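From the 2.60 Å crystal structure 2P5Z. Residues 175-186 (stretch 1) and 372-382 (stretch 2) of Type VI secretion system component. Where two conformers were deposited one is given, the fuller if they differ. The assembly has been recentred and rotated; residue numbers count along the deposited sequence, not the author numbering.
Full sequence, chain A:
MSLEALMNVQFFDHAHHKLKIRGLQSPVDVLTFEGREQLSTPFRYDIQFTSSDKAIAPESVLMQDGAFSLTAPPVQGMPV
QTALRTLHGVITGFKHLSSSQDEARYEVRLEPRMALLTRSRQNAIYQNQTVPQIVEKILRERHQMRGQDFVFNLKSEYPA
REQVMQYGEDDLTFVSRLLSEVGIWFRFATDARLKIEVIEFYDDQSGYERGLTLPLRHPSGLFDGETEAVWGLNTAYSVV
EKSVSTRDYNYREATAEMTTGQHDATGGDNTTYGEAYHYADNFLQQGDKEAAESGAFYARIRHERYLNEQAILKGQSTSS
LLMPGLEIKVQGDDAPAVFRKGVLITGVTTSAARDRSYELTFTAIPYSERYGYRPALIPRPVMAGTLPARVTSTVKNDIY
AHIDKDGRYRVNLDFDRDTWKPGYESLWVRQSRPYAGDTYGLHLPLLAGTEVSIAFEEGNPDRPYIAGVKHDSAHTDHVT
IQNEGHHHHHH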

# COMPACT_ATOMS: atom_id res chain seq x y z
N VAL A 175 16.81 -6.35 11.45
CA VAL A 175 17.63 -7.54 11.30
C VAL A 175 17.47 -8.16 9.91
O VAL A 175 18.48 -8.46 9.25
N SER A 176 16.23 -8.27 9.45
CA SER A 176 15.93 -8.91 8.17
C SER A 176 16.49 -8.09 7.02
O SER A 176 17.07 -8.65 6.09
N ARG A 177 16.35 -6.76 7.12
CA ARG A 177 16.95 -5.85 6.14
C ARG A 177 18.47 -6.02 6.04
O ARG A 177 19.01 -6.16 4.93
N LEU A 178 19.15 -6.06 7.19
CA LEU A 178 20.61 -6.21 7.20
C LEU A 178 21.05 -7.52 6.59
O LEU A 178 21.98 -7.53 5.77
N LEU A 179 20.40 -8.61 6.98
CA LEU A 179 20.70 -9.92 6.42
C LEU A 179 20.41 -9.98 4.92
O LEU A 179 21.19 -10.54 4.15
N SER A 180 19.31 -9.36 4.49
CA SER A 180 18.94 -9.48 3.08
C SER A 180 19.82 -8.66 2.15
O SER A 180 20.10 -9.10 1.02
N GLU A 181 20.25 -7.48 2.62
CA GLU A 181 21.10 -6.57 1.83
C GLU A 181 22.43 -7.24 1.49
O GLU A 181 23.02 -6.96 0.46
N VAL A 182 22.83 -8.16 2.35
CA VAL A 182 24.09 -8.87 2.22
C VAL A 182 23.82 -10.34 1.81
O VAL A 182 24.74 -11.12 1.55
N GLY A 183 22.53 -10.69 1.73
CA GLY A 183 22.12 -11.98 1.18
C GLY A 183 22.27 -13.18 2.09
O GLY A 183 22.43 -14.30 1.62
N ILE A 184 22.24 -12.94 3.40
CA ILE A 184 22.24 -14.03 4.38
C ILE A 184 20.79 -14.46 4.56
O ILE A 184 19.87 -13.63 4.54
N TRP A 185 20.57 -15.75 4.73
CA TRP A 185 19.23 -16.25 4.94
C TRP A 185 19.15 -17.15 6.15
O TRP A 185 20.16 -17.67 6.63
N PHE A 186 17.93 -17.34 6.63
CA PHE A 186 17.73 -18.26 7.73
C PHE A 186 16.56 -19.24 7.58
O PHE A 186 15.60 -19.01 6.82
N GLY A 372 22.58 -19.26 -5.54
CA GLY A 372 21.95 -19.82 -4.34
C GLY A 372 20.69 -19.06 -3.94
O GLY A 372 20.28 -18.12 -4.64
N TYR A 373 20.06 -19.46 -2.84
CA TYR A 373 18.87 -18.77 -2.36
C TYR A 373 19.25 -17.40 -1.81
O TYR A 373 20.29 -17.27 -1.18
N ARG A 374 18.41 -16.40 -2.08
CA ARG A 374 18.58 -15.05 -1.57
C ARG A 374 17.19 -14.49 -1.27
O ARG A 374 16.30 -14.60 -2.10
N PRO A 375 17.01 -13.90 -0.08
CA PRO A 375 15.71 -13.35 0.29
C PRO A 375 15.41 -12.04 -0.40
O PRO A 375 16.31 -11.41 -0.95
N ALA A 376 14.14 -11.64 -0.36
CA ALA A 376 13.75 -10.34 -0.86
C ALA A 376 14.42 -9.22 -0.05
O ALA A 376 14.57 -9.30 1.18
N LEU A 377 14.82 -8.20 -0.78
CA LEU A 377 15.48 -7.02 -0.27
C LEU A 377 14.44 -6.18 0.48
O LEU A 377 13.47 -5.74 -0.13
N ILE A 378 14.61 -5.99 1.79
CA ILE A 378 13.75 -5.09 2.55
C ILE A 378 14.28 -3.66 2.36
O ILE A 378 15.45 -3.39 2.63
N PRO A 379 13.43 -2.75 1.88
CA PRO A 379 13.83 -1.37 1.59
C PRO A 379 14.37 -0.62 2.80
O PRO A 379 13.92 -0.86 3.93
N ARG A 380 15.32 0.27 2.56
CA ARG A 380 15.91 1.10 3.61
C ARG A 380 14.93 2.15 4.07
O ARG A 380 14.10 2.61 3.29
N PRO A 381 14.98 2.52 5.35
CA PRO A 381 14.11 3.63 5.75
C PRO A 381 14.56 4.95 5.10
O PRO A 381 15.76 5.16 4.82
N VAL A 382 13.59 5.81 4.80
CA VAL A 382 13.87 7.01 4.05
C VAL A 382 13.98 8.17 5.03
O VAL A 382 13.02 8.46 5.76

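Stretch 2 has no regular secondary structure and meets stretch 1 through side chains and backbone groups alike. The two lie far apart in sequence, yet bury 707 Å² between them.

Tyr373 points toward stretch 1 with chi1 in t, and sets its ring edge against the face of Trp185. The planes stand at 90°, and Tyr373 CD2 lies 3.6 Å from Trp185 CG. Trp185, itself pointing toward stretch 2 with chi1 in p, thereby gains an aromatic neighbour over one face.

Arg374 leaves its backbone sideways, but its m, m, t chain brings the guanidinium back to where the helix has ended. There Arg374 NH1 donates a very short hydrogen bond to Gly183 O, 2.5 Å away. Gly183 has positive phi, a conformation that favours glycine, and the bare backbone also leaves room: an ideal CB here would sit only 3.1 Å from Arg374 CD.

Pro375 points toward stretch 1. Pro375 CG packs 3.9 Å from Trp185 CB and 3.6 Å from Ile184 O, so one small rigid ring covers both side chain and backbone. Its carbonyl is served by water 1, which donates to Pro375 O at 2.7 Å and to Ser180 O at 3.0 Å, bridging the two backbones.

Ala376 turns its methyl away and contributes its carbonyl, with Ala376 O 3.3 Å from Ser180 CB. Leu377, chi1 t and chi2 m, starts sideways and bends its end inward, resting Leu377 CD2 3.8 Å from Glu181 CG.

Ile378 points toward the helix, chi1 m with chi2 off its wells at 101°. Ile378 CD1 reaches Ser176 CB at 3.8 Å and Ile378 CG2 lies 3.9 Å from Arg177 CB. Ile378 N donates a weak, nearly straight hydrogen bond to Ser180 OG at 3.4 Å. Ser180, chi1 p, points toward stretch 2 while Ser180 OG donates to Arg177 O at 3.1 Å, so a single hydroxyl ties helix to loop.

Pro379 faces away, but Pro379 O approaches Arg177 CD at 3.4 Å. Arg380, chi1 between wells at -104° and then t, t, brings its end inward: Arg380 NE forms a salt bridge with Glu181 OE2 at 3.2 Å, its hydrogen bond weak. Glu181 has chi1 between wells at -95° and chi2 t; Glu181 OE1 forms a salt bridge with Arg177 NH1 at 3.4 Å, its hydrogen bond also weak. The rule is one acid shared by two bases: Arg177 (t, t, p) places NH1 over a face of the Arg380 guanidinium, with Arg177 NH1 3.8 Å from Arg380 NE. Finally, Pro381 CD lies over one face of the Arg177 guanidinium, 3.6 Å from Arg177 NE.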

# COMPACT_ATOMS: atom_id res chain seq x y z
CB VAL A 175 17.32 -8.57 12.42
CG1 VAL A 175 17.80 -9.95 12.04
CG2 VAL A 175 17.98 -8.12 13.74
CB SER A 176 14.43 -9.13 8.00
OG SER A 176 13.88 -9.80 9.12
CB ARG A 177 16.61 -4.40 6.46
CG ARG A 177 17.23 -3.43 5.48
CD ARG A 177 16.68 -2.00 5.58
NE ARG A 177 16.94 -1.34 6.86
CZ ARG A 177 18.13 -0.85 7.24
NH1 ARG A 177 19.21 -0.95 6.46
NH2 ARG A 177 18.24 -0.25 8.42
CB LEU A 178 21.21 -6.10 8.61
CG LEU A 178 21.19 -4.83 9.48
CD1 LEU A 178 22.14 -5.02 10.62
CD2 LEU A 178 21.51 -3.56 8.73
CB LEU A 179 19.92 -11.00 7.13
CG LEU A 179 20.19 -11.17 8.62
CD1 LEU A 179 19.16 -12.13 9.17
CD2 LEU A 179 21.60 -11.67 8.90
CB SER A 180 17.47 -9.12 2.84
OG SER A 180 17.30 -7.72 2.82
CB GLU A 181 21.32 -5.25 2.58
CG GLU A 181 20.34 -4.13 2.20
CD GLU A 181 20.12 -3.10 3.30
OE1 GLU A 181 20.74 -3.20 4.37
OE2 GLU A 181 19.29 -2.19 3.10
CB VAL A 182 24.81 -8.70 3.58
CG1 VAL A 182 24.95 -10.00 4.32
CG2 VAL A 182 26.11 -7.93 3.43
CB ILE A 184 22.86 -13.60 5.75
CG1 ILE A 184 24.37 -13.41 5.63
CG2 ILE A 184 22.64 -14.64 6.86
CD1 ILE A 184 25.00 -12.75 6.86
CB TRP A 185 18.70 -16.97 3.71
CG TRP A 185 19.55 -18.07 3.18
CD1 TRP A 185 20.58 -17.95 2.29
CD2 TRP A 185 19.42 -19.46 3.47
NE1 TRP A 185 21.12 -19.19 2.02
CE2 TRP A 185 20.42 -20.13 2.73
CE3 TRP A 185 18.57 -20.21 4.29
CZ2 TRP A 185 20.59 -21.52 2.78
CZ3 TRP A 185 18.74 -21.60 4.33
CH2 TRP A 185 19.74 -22.24 3.58
CB PHE A 186 17.64 -17.50 9.06
CG PHE A 186 16.54 -16.48 9.14
CD1 PHE A 186 16.74 -15.19 8.68
CD2 PHE A 186 15.32 -16.81 9.73
CE1 PHE A 186 15.72 -14.23 8.79
CE2 PHE A 186 14.29 -15.86 9.84
CZ PHE A 186 14.51 -14.56 9.40
CB TYR A 373 18.09 -19.57 -1.30
CG TYR A 373 16.96 -18.78 -0.68
CD1 TYR A 373 15.76 -18.58 -1.36
CD2 TYR A 373 17.11 -18.17 0.57
CE1 TYR A 373 14.73 -17.81 -0.79
CE2 TYR A 373 16.11 -17.41 1.13
CZ TYR A 373 14.93 -17.23 0.46
OH TYR A 373 13.96 -16.47 1.06
CB ARG A 374 19.24 -14.13 -2.62
CG ARG A 374 20.65 -14.51 -3.09
CD ARG A 374 21.71 -14.42 -1.99
NE ARG A 374 22.87 -15.24 -2.34
CZ ARG A 374 23.71 -15.78 -1.47
NH1 ARG A 374 23.52 -15.61 -0.15
NH2 ARG A 374 24.74 -16.51 -1.91
CB PRO A 375 15.84 -13.10 1.81
CG PRO A 375 17.15 -13.69 2.21
CD PRO A 375 17.99 -13.74 1.00
CB ALA A 376 12.21 -10.20 -0.84
CB LEU A 377 16.00 -6.28 -1.49
CG LEU A 377 17.14 -5.27 -1.57
CD1 LEU A 377 16.60 -3.87 -1.31
CD2 LEU A 377 18.27 -5.65 -0.64
CB ILE A 378 13.73 -5.46 4.06
CG1 ILE A 378 12.95 -6.75 4.29
CG2 ILE A 378 13.04 -4.40 4.90
CD1 ILE A 378 13.82 -7.93 4.49
CB PRO A 379 12.52 -0.71 1.11
CG PRO A 379 11.43 -1.59 1.63
CD PRO A 379 12.00 -2.98 1.60
CB ARG A 380 17.18 1.76 3.08
CG ARG A 380 18.42 1.09 3.60
CD ARG A 380 19.67 1.45 2.84
NE ARG A 380 20.75 0.60 3.33
CZ ARG A 380 21.54 0.93 4.36
NH1 ARG A 380 21.39 2.08 4.99
NH2 ARG A 380 22.49 0.09 4.76
CB PRO A 381 14.26 3.67 7.28
CG PRO A 381 15.52 2.97 7.57
CD PRO A 381 15.77 1.99 6.47
CB VAL A 382 12.80 7.23 2.95
CG1 VAL A 382 12.91 8.60 2.32
CG2 VAL A 382 12.94 6.14 1.88
O HOH W 1 18.96 -10.99 -0.98